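Long-range contacts in polymerase X (Deinococcus radiodurans, PDB 2W9M), which probably extends DNA from deoxyribonucleoside triphosphates as a family X polymerase, and carries a zinc-binding PHP domain: residues E346-L354 and A517-D525; E357-A368 and P395-L405. All blocks are in the same frame, centred on the assembly; numbering follows the deposited sequence.

Both contacts belong to the PHP domain, whose seven parallel strands follow chain order, and their centres lie about 15 Å apart. Along the chain the order is 346-354, 357-368, 395-405 and 517-525, so both segments of contact 2 fall between those of contact 1. Contact 2 is a pairing inside the sheet, between neighbouring strands 358-364 and 396-403; contact 1 packs helix 344-353 against the loop that follows the last strand, 511-514. The two meet where Leu-359 CD2 lies 3.6 Å from Ala-348 N, and again at one zinc ion, shared by His-518 of contact 1 and His-364 of contact 2. Metal ligands from distant parts of the sequence thus converge at one end of the sheet.

Contact 1 of 2, residues E346-L354 and A517-D525; sequences EMAEATLTL and AHVPGGLRD. With ZN (zinc ion), chain C.
The sulfur of Met-347 comes closest to backbone atoms, SD lying 3.5 Å from Pro-520 N at the edge of the proline ring, in an interface without a hydrogen bond between its segments. In the distorted (beta/alpha)7 barrel of the PHP domain, helix 344-353 follows the first strand and 517-525 the last, so the contact lies where the two ends of the sheet come round to each other. The Met-347 chain is bent at both chi2 and chi3 (each -71°), which brings CE to 3.8 Å from Ala-517 CB. With an alanine here, the Ala-517 methyl would probably lose its partner from the helix and a gap would open beside the Pro-520 ring. The loop bears His-518, which turns the other way and binds a zinc ion through NE2 (2.1 Å), together with Asp-339 and His-364. One helical turn on from the methionine, the short 3-10 turn 520-524 presents Leu-523, whose CD1 lies 3.7 Å from Ala-350 CB. Pro-520 CB lies 4.1 Å from Ala-350 CB. At the far end Leu-354 divides its branches: CD1 packs 3.5 Å from Leu-523 CB, while CD2 approaches the Arg-524 guanidinium obliquely, 3.4 Å from NE.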
loop_
_atom_site.group_PDB
_atom_site.type_symbol
_atom_site.label_atom_id
_atom_site.label_comp_id
_atom_site.label_asym_id
_atom_site.label_seq_id
_atom_site.Cartn_x
_atom_site.Cartn_y
_atom_site.Cartn_z
ATOM N N GLU A 346 6.068 -3.376 20.392
ATOM C CA GLU A 346 4.782 -2.749 20.096
ATOM C C GLU A 346 4.158 -3.377 18.849
ATOM O O GLU A 346 2.961 -3.665 18.821
ATOM C CB GLU A 346 4.934 -1.236 19.905
ATOM C CG GLU A 346 5.677 -0.524 21.027
ATOM C CD GLU A 346 5.786 0.980 20.804
ATOM O OE1 GLU A 346 6.923 1.483 20.655
ATOM O OE2 GLU A 346 4.736 1.658 20.772
ATOM N N MET A 347 4.977 -3.591 17.822
ATOM C CA MET A 347 4.514 -4.214 16.583
ATOM C C MET A 347 4.040 -5.648 16.817
ATOM O O MET A 347 2.970 -6.030 16.350
ATOM C CB MET A 347 5.603 -4.173 15.506
ATOM C CG MET A 347 5.998 -2.763 15.076
ATOM S SD MET A 347 4.715 -1.947 14.098
ATOM C CE MET A 347 4.819 -2.871 12.572
ATOM N N ALA A 348 4.824 -6.436 17.547
ATOM C CA ALA A 348 4.434 -7.811 17.857
ATOM C C ALA A 348 3.132 -7.872 18.658
ATOM O O ALA A 348 2.224 -8.628 18.317
ATOM C CB ALA A 348 5.551 -8.537 18.592
ATOM N N GLU A 349 3.048 -7.080 19.724
ATOM C CA GLU A 349 1.811 -6.958 20.494
ATOM C C GLU A 349 0.651 -6.577 19.585
ATOM O O GLU A 349 -0.450 -7.106 19.716
ATOM C CB GLU A 349 1.945 -5.905 21.601
ATOM C CG GLU A 349 2.174 -6.454 23.003
ATOM C CD GLU A 349 3.630 -6.399 23.429
ATOM O OE1 GLU A 349 3.964 -5.566 24.302
ATOM O OE2 GLU A 349 4.440 -7.181 22.885
ATOM N N ALA A 350 0.905 -5.651 18.665
ATOM C CA ALA A 350 -0.124 -5.189 17.741
ATOM C C ALA A 350 -0.655 -6.316 16.851
ATOM O O ALA A 350 -1.868 -6.424 16.645
ATOM C CB ALA A 350 0.395 -4.033 16.893
ATOM N N THR A 351 0.236 -7.157 16.325
ATOM C CA THR A 351 -0.211 -8.214 15.416
ATOM C C THR A 351 -1.011 -9.275 16.164
ATOM O O THR A 351 -1.813 -9.989 15.567
ATOM C CB THR A 351 0.949 -8.888 14.635
ATOM O OG1 THR A 351 1.308 -10.122 15.260
ATOM C CG2 THR A 351 2.160 -7.986 14.554
ATOM N N LEU A 352 -0.795 -9.366 17.472
ATOM C CA LEU A 352 -1.529 -10.315 18.302
ATOM C C LEU A 352 -2.942 -9.828 18.617
ATOM O O LEU A 352 -3.889 -10.610 18.583
ATOM C CB LEU A 352 -0.772 -10.614 19.597
ATOM C CG LEU A 352 0.405 -11.591 19.520
ATOM C CD1 LEU A 352 0.981 -11.842 20.904
ATOM C CD2 LEU A 352 -0.024 -12.899 18.890
ATOM N N THR A 353 -3.089 -8.541 18.922
ATOM C CA THR A 353 -4.410 -8.009 19.257
ATOM C C THR A 353 -5.267 -7.785 18.009
ATOM O O THR A 353 -6.456 -7.480 18.114
ATOM C CB THR A 353 -4.347 -6.710 20.107
ATOM O OG1 THR A 353 -4.408 -5.559 19.257
ATOM C CG2 THR A 353 -3.081 -6.668 20.955
ATOM N N LEU A 354 -4.659 -7.937 16.834
ATOM C CA LEU A 354 -5.396 -7.866 15.576
ATOM C C LEU A 354 -5.866 -9.255 15.158
ATOM O O LEU A 354 -6.650 -9.399 14.219
ATOM C CB LEU A 354 -4.547 -7.235 14.474
ATOM C CG LEU A 354 -4.391 -5.719 14.562
ATOM C CD1 LEU A 354 -3.294 -5.232 13.631
ATOM C CD2 LEU A 354 -5.710 -5.035 14.247
ATOM N N ALA A 517 4.223 -2.728 7.019
ATOM C CA ALA A 517 3.876 -1.753 8.054
ATOM C C ALA A 517 5.083 -1.008 8.630
ATOM O O ALA A 517 6.049 -1.622 9.080
ATOM C CB ALA A 517 3.094 -2.433 9.177
ATOM N N HIS A 518 5.016 0.318 8.618
ATOM C CA HIS A 518 6.041 1.140 9.251
ATOM C C HIS A 518 5.544 1.685 10.589
ATOM O O HIS A 518 6.230 2.445 11.265
ATOM C CB HIS A 518 6.449 2.278 8.321
ATOM C CG HIS A 518 7.338 1.841 7.202
ATOM N ND1 HIS A 518 6.873 1.119 6.125
ATOM C CD2 HIS A 518 8.665 2.008 6.999
ATOM C CE1 HIS A 518 7.875 0.867 5.302
ATOM N NE2 HIS A 518 8.975 1.393 5.812
ATOM N N VAL A 519 4.347 1.254 10.960
ATOM C CA VAL A 519 3.638 1.755 12.121
ATOM C C VAL A 519 2.608 0.688 12.494
ATOM O O VAL A 519 2.147 -0.045 11.627
ATOM C CB VAL A 519 2.958 3.105 11.781
ATOM C CG1 VAL A 519 1.506 3.137 12.243
ATOM C CG2 VAL A 519 3.761 4.265 12.350
ATOM N N PRO A 520 2.263 0.576 13.786
ATOM C CA PRO A 520 1.356 -0.495 14.225
ATOM C C PRO A 520 0.034 -0.517 13.448
ATOM O O PRO A 520 -0.465 -1.586 13.095
ATOM C CB PRO A 520 1.104 -0.161 15.701
ATOM C CG PRO A 520 2.265 0.663 16.107
ATOM C CD PRO A 520 2.673 1.447 14.901
ATOM N N GLY A 521 -0.526 0.655 13.180
ATOM C CA GLY A 521 -1.768 0.741 12.437
ATOM C C GLY A 521 -1.603 0.263 11.009
ATOM O O GLY A 521 -2.582 -0.043 10.332
ATOM N N GLY A 522 -0.357 0.198 10.552
ATOM C CA GLY A 522 -0.052 -0.254 9.207
ATOM C C GLY A 522 -0.403 -1.716 8.997
ATOM O O GLY A 522 -0.543 -2.175 7.863
ATOM N N LEU A 523 -0.551 -2.447 10.096
ATOM C CA LEU A 523 -0.888 -3.867 10.039
ATOM C C LEU A 523 -2.331 -4.073 9.591
ATOM O O LEU A 523 -2.704 -5.160 9.154
ATOM C CB LEU A 523 -0.654 -4.532 11.399
ATOM C CG LEU A 523 0.796 -4.546 11.899
ATOM C CD1 LEU A 523 0.864 -4.927 13.368
ATOM C CD2 LEU A 523 1.654 -5.483 11.059
ATOM N N ARG A 524 -3.137 -3.021 9.696
ATOM C CA ARG A 524 -4.529 -3.079 9.258
ATOM C C ARG A 524 -4.651 -2.868 7.746
ATOM O O ARG A 524 -5.754 -2.857 7.202
ATOM C CB ARG A 524 -5.390 -2.048 10.001
ATOM C CG ARG A 524 -5.137 -1.964 11.496
ATOM C CD ARG A 524 -6.314 -1.332 12.226
ATOM N NE ARG A 524 -7.181 -2.337 12.840
ATOM C CZ ARG A 524 -8.171 -2.972 12.216
ATOM N NH1 ARG A 524 -8.436 -2.714 10.942
ATOM N NH2 ARG A 524 -8.898 -3.871 12.869
ATOM N N ASP A 525 -3.517 -2.697 7.074
ATOM C CA ASP A 525 -3.512 -2.555 5.624
ATOM C C ASP A 525 -3.717 -3.907 4.948
ATOM O O ASP A 525 -4.072 -3.971 3.773
ATOM C CB ASP A 525 -2.208 -1.912 5.142
ATOM C CG ASP A 525 -2.157 -0.420 5.419
ATOM O OD1 ASP A 525 -1.133 0.215 5.085
ATOM O OD2 ASP A 525 -3.140 0.119 5.976
HETATM ZN ZN ZN C . 10.865 1.650 4.949
#

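Contact 2 of 2, residues E357-A368 and P395-L405; sequences EFLGTADHSRAA and PIVAGSEVDIL. With ZN (zinc ion), chain C; ZN (zinc ion), chain D; ZN (zinc ion), chain E.
Strands 358-364 and 396-403 run parallel, the end-to-end directions of their segments 25° apart, as the two strands of a beta-alpha-beta crossover through helix 376-391 in the PHP barrel. Leu-359 lies at the centre of the first ladder: its N donates to Pro-395 O at 2.9 Å, its O accepts from Val-397 N, and Thr-361 N then bonds Val-397 O. The regular pairing breaks around Thr-361 and Gly-399, where a side chain on the glycine would run into Thr-361 O, and bonding resumes with Glu-401 N reaching Asp-363 O (2.9 Å) from above its carbonyl plane.

The side chains divide between the two faces of the sheet. Leu-359 and Ile-396 share the face packed by helix 344-353, whereas Val-397 and Glu-401 point to the other. There Val-397 CG2 meets the Phe-358 ring obliquely, 3.9 Å from CD2. Further along, His-364 and Glu-401 run side by side in the same direction, ring and carboxylate planes 30° apart, with His-364 CE1 3.5 Å from Glu-401 OE1. The glutamate holds CG opposite its backbone N (chi1 -171°) and stays extended beyond it, which carries the carboxylate out to two metals. Glu-401 OE1 binds one zinc ion at 2.2 Å and its OE2 a second at 2.1 Å, so the group bridges them; His-332, His-334 and Asp-516 complete the first site, His-428 and His-456 join the second, and Ser-426 is a further polar partner of the carboxylate. His-364 NE2 holds the third zinc ion. Beyond the metals Ser-365, which also has Asp-411 as a polar partner, extends the pairing by a side chain: its OG accepts the hydrogen of Asp-403 N at 3.1 Å.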
loop_
_atom_site.group_PDB
_atom_site.type_symbol
_atom_site.label_atom_id
_atom_site.label_comp_id
_atom_site.label_asym_id
_atom_site.label_seq_id
_atom_site.Cartn_x
_atom_site.Cartn_y
_atom_site.Cartn_z
ATOM N N GLU A 357 -0.949 -14.542 14.341
ATOM C CA GLU A 357 -0.179 -15.495 15.132
ATOM C C GLU A 357 1.253 -15.053 15.429
ATOM O O GLU A 357 1.714 -15.180 16.559
ATOM C CB GLU A 357 -0.182 -16.865 14.455
ATOM C CG GLU A 357 0.721 -17.888 15.119
ATOM C CD GLU A 357 0.530 -19.283 14.551
ATOM O OE1 GLU A 357 1.528 -20.039 14.504
ATOM O OE2 GLU A 357 -0.613 -19.616 14.153
ATOM N N PHE A 358 1.959 -14.540 14.428
ATOM C CA PHE A 358 3.351 -14.142 14.631
ATOM C C PHE A 358 3.778 -12.961 13.757
ATOM O O PHE A 358 3.144 -12.659 12.746
ATOM C CB PHE A 358 4.301 -15.340 14.447
ATOM C CG PHE A 358 4.423 -15.816 13.023
ATOM C CD1 PHE A 358 3.490 -16.690 12.485
ATOM C CD2 PHE A 358 5.479 -15.400 12.225
ATOM C CE1 PHE A 358 3.602 -17.135 11.174
ATOM C CE2 PHE A 358 5.597 -15.841 10.914
ATOM C CZ PHE A 358 4.656 -16.706 10.391
ATOM N N LEU A 359 4.853 -12.294 14.169
ATOM C CA LEU A 359 5.348 -11.110 13.474
ATOM C C LEU A 359 6.631 -11.403 12.714
ATOM O O LEU A 359 7.533 -12.060 13.223
ATOM C CB LEU A 359 5.605 -9.971 14.464
ATOM C CG LEU A 359 6.283 -8.715 13.906
ATOM C CD1 LEU A 359 5.290 -7.835 13.156
ATOM C CD2 LEU A 359 6.941 -7.930 15.027
ATOM N N GLY A 360 6.704 -10.899 11.490
ATOM C CA GLY A 360 7.903 -11.016 10.688
ATOM C C GLY A 360 8.664 -9.709 10.628
ATOM O O GLY A 360 8.226 -8.735 10.014
ATOM N N THR A 361 9.813 -9.691 11.286
ATOM C CA THR A 361 10.716 -8.551 11.268
ATOM C C THR A 361 11.365 -8.418 9.894
ATOM O O THR A 361 11.653 -9.423 9.249
ATOM C CB THR A 361 11.805 -8.738 12.346
ATOM O OG1 THR A 361 11.320 -8.228 13.595
ATOM C CG2 THR A 361 13.089 -8.023 11.962
ATOM N N ALA A 362 11.590 -7.186 9.443
ATOM C CA ALA A 362 12.196 -6.957 8.128
ATOM C C ALA A 362 12.586 -5.499 7.877
ATOM O O ALA A 362 12.044 -4.850 6.983
ATOM C CB ALA A 362 11.272 -7.454 7.023
ATOM N N ASP A 363 13.534 -4.994 8.658
ATOM C CA ASP A 363 14.011 -3.623 8.497
ATOM C C ASP A 363 15.008 -3.526 7.342
ATOM O O ASP A 363 15.550 -4.539 6.901
ATOM C CB ASP A 363 14.623 -3.119 9.812
ATOM C CG ASP A 363 13.564 -2.774 10.852
ATOM O OD1 ASP A 363 12.760 -1.853 10.599
ATOM O OD2 ASP A 363 13.527 -3.423 11.919
ATOM N N HIS A 364 15.236 -2.315 6.840
ATOM C CA HIS A 364 16.127 -2.129 5.699
ATOM C C HIS A 364 17.571 -2.408 6.074
ATOM O O HIS A 364 17.910 -2.535 7.252
ATOM C CB HIS A 364 16.040 -0.707 5.149
ATOM C CG HIS A 364 14.649 -0.257 4.853
ATOM N ND1 HIS A 364 14.041 -0.477 3.637
ATOM C CD2 HIS A 364 13.749 0.403 5.615
ATOM C CE1 HIS A 364 12.820 0.026 3.667
ATOM N NE2 HIS A 364 12.617 0.563 4.856
ATOM N N SER A 365 18.423 -2.464 5.056
ATOM C CA SER A 365 19.835 -2.757 5.244
ATOM C C SER A 365 20.721 -1.572 4.870
ATOM O O SER A 365 20.256 -0.613 4.261
ATOM C CB SER A 365 20.214 -3.969 4.402
ATOM O OG SER A 365 19.712 -3.842 3.087
ATOM N N ARG A 366 21.991 -1.651 5.266
ATOM C CA ARG A 366 23.046 -0.717 4.856
ATOM C C ARG A 366 22.633 0.302 3.795
ATOM O O ARG A 366 22.475 1.487 4.083
ATOM C CB ARG A 366 24.239 -1.510 4.307
ATOM C CG ARG A 366 25.435 -1.643 5.228
ATOM C CD ARG A 366 26.485 -0.578 4.917
ATOM N NE ARG A 366 26.483 0.518 5.883
ATOM C CZ ARG A 366 27.070 1.696 5.681
ATOM N NH1 ARG A 366 27.695 1.942 4.536
ATOM N NH2 ARG A 366 27.021 2.631 6.624
ATOM N N ALA A 367 22.473 -0.175 2.564
ATOM C CA ALA A 367 22.329 0.693 1.397
ATOM C C ALA A 367 21.222 1.742 1.514
ATOM O O ALA A 367 21.373 2.863 1.026
ATOM C CB ALA A 367 22.156 -0.138 0.131
ATOM N N ALA A 368 20.108 1.376 2.139
ATOM C CA ALA A 368 19.012 2.317 2.336
ATOM C C ALA A 368 19.406 3.345 3.388
ATOM O O ALA A 368 18.972 3.271 4.536
ATOM C CB ALA A 368 17.732 1.588 2.740
ATOM N N PRO A 395 5.881 -14.129 19.739
ATOM C CA PRO A 395 6.031 -14.933 18.522
ATOM C C PRO A 395 6.631 -14.113 17.384
ATOM O O PRO A 395 5.894 -13.413 16.691
ATOM C CB PRO A 395 4.585 -15.323 18.172
ATOM C CG PRO A 395 3.716 -14.780 19.296
ATOM C CD PRO A 395 4.495 -13.673 19.918
ATOM N N ILE A 396 7.946 -14.205 17.197
ATOM C CA ILE A 396 8.642 -13.411 16.192
ATOM C C ILE A 396 9.550 -14.264 15.304
ATOM O O ILE A 396 10.147 -15.243 15.755
ATOM C CB ILE A 396 9.497 -12.290 16.836
ATOM C CG1 ILE A 396 8.664 -11.469 17.818
ATOM C CG2 ILE A 396 10.096 -11.384 15.768
ATOM C CD1 ILE A 396 9.442 -10.361 18.488
ATOM N N VAL A 397 9.642 -13.874 14.038
ATOM C CA VAL A 397 10.560 -14.480 13.086
ATOM C C VAL A 397 11.465 -13.366 12.550
ATOM O O VAL A 397 10.983 -12.343 12.076
ATOM C CB VAL A 397 9.783 -15.164 11.938
ATOM C CG1 VAL A 397 10.675 -15.389 10.738
ATOM C CG2 VAL A 397 9.181 -16.480 12.413
ATOM N N ALA A 398 12.776 -13.550 12.651
ATOM C CA ALA A 398 13.712 -12.487 12.299
ATOM C C ALA A 398 14.027 -12.463 10.814
ATOM O O ALA A 398 14.439 -13.465 10.232
ATOM C CB ALA A 398 14.993 -12.608 13.108
ATOM N N GLY A 399 13.836 -11.306 10.201
ATOM C CA GLY A 399 14.161 -11.152 8.800
ATOM C C GLY A 399 14.830 -9.826 8.518
ATOM O O GLY A 399 15.165 -9.068 9.432
ATOM N N SER A 400 15.029 -9.548 7.237
ATOM C CA SER A 400 15.590 -8.279 6.811
ATOM C C SER A 400 15.116 -7.983 5.401
ATOM O O SER A 400 14.926 -8.900 4.606
ATOM C CB SER A 400 17.119 -8.336 6.857
ATOM O OG SER A 400 17.690 -7.192 6.249
ATOM N N GLU A 401 14.903 -6.711 5.088
ATOM C CA GLU A 401 14.627 -6.339 3.708
ATOM C C GLU A 401 15.931 -5.921 3.050
ATOM O O GLU A 401 16.331 -4.761 3.124
ATOM C CB GLU A 401 13.596 -5.217 3.606
ATOM C CG GLU A 401 13.157 -4.975 2.172
ATOM C CD GLU A 401 12.152 -3.860 2.034
ATOM O OE1 GLU A 401 11.761 -3.283 3.073
ATOM O OE2 GLU A 401 11.755 -3.565 0.879
ATOM N N VAL A 402 16.587 -6.885 2.411
ATOM C CA VAL A 402 17.902 -6.682 1.827
ATOM C C VAL A 402 17.796 -5.960 0.488
ATOM O O VAL A 402 17.083 -6.408 -0.412
ATOM C CB VAL A 402 18.619 -8.026 1.641
ATOM C CG1 VAL A 402 20.007 -7.826 1.053
ATOM C CG2 VAL A 402 18.689 -8.760 2.966
ATOM N N ASP A 403 18.503 -4.840 0.368
ATOM C CA ASP A 403 18.494 -4.050 -0.856
ATOM C C ASP A 403 19.237 -4.807 -1.951
ATOM O O ASP A 403 20.249 -5.453 -1.689
ATOM C CB ASP A 403 19.147 -2.684 -0.610
ATOM C CG ASP A 403 18.575 -1.584 -1.500
ATOM O OD1 ASP A 403 18.419 -1.811 -2.723
ATOM O OD2 ASP A 403 18.287 -0.482 -0.976
ATOM N N ILE A 404 18.715 -4.742 -3.172
ATOM C CA ILE A 404 19.371 -5.339 -4.327
ATOM C C ILE A 404 20.264 -4.296 -4.991
ATOM O O ILE A 404 19.771 -3.318 -5.556
ATOM C CB ILE A 404 18.338 -5.845 -5.351
ATOM C CG1 ILE A 404 17.402 -6.865 -4.701
ATOM C CG2 ILE A 404 19.035 -6.445 -6.556
ATOM C CD1 ILE A 404 16.201 -7.230 -5.556
ATOM N N LEU A 405 21.578 -4.490 -4.903
ATOM C CA LEU A 405 22.524 -3.557 -5.509
ATOM C C LEU A 405 22.297 -3.521 -7.016
ATOM O O LEU A 405 21.702 -4.445 -7.576
ATOM C CB LEU A 405 23.965 -3.942 -5.173
ATOM C CG LEU A 405 24.230 -4.173 -3.679
ATOM C CD1 LEU A 405 25.677 -4.562 -3.415
ATOM C CD2 LEU A 405 23.845 -2.951 -2.865
HETATM ZN ZN ZN C . 10.865 1.650 4.949
HETATM ZN ZN ZN D . 9.641 -2.654 3.332
HETATM ZN ZN ZN E . 10.540 -1.857 0.609
#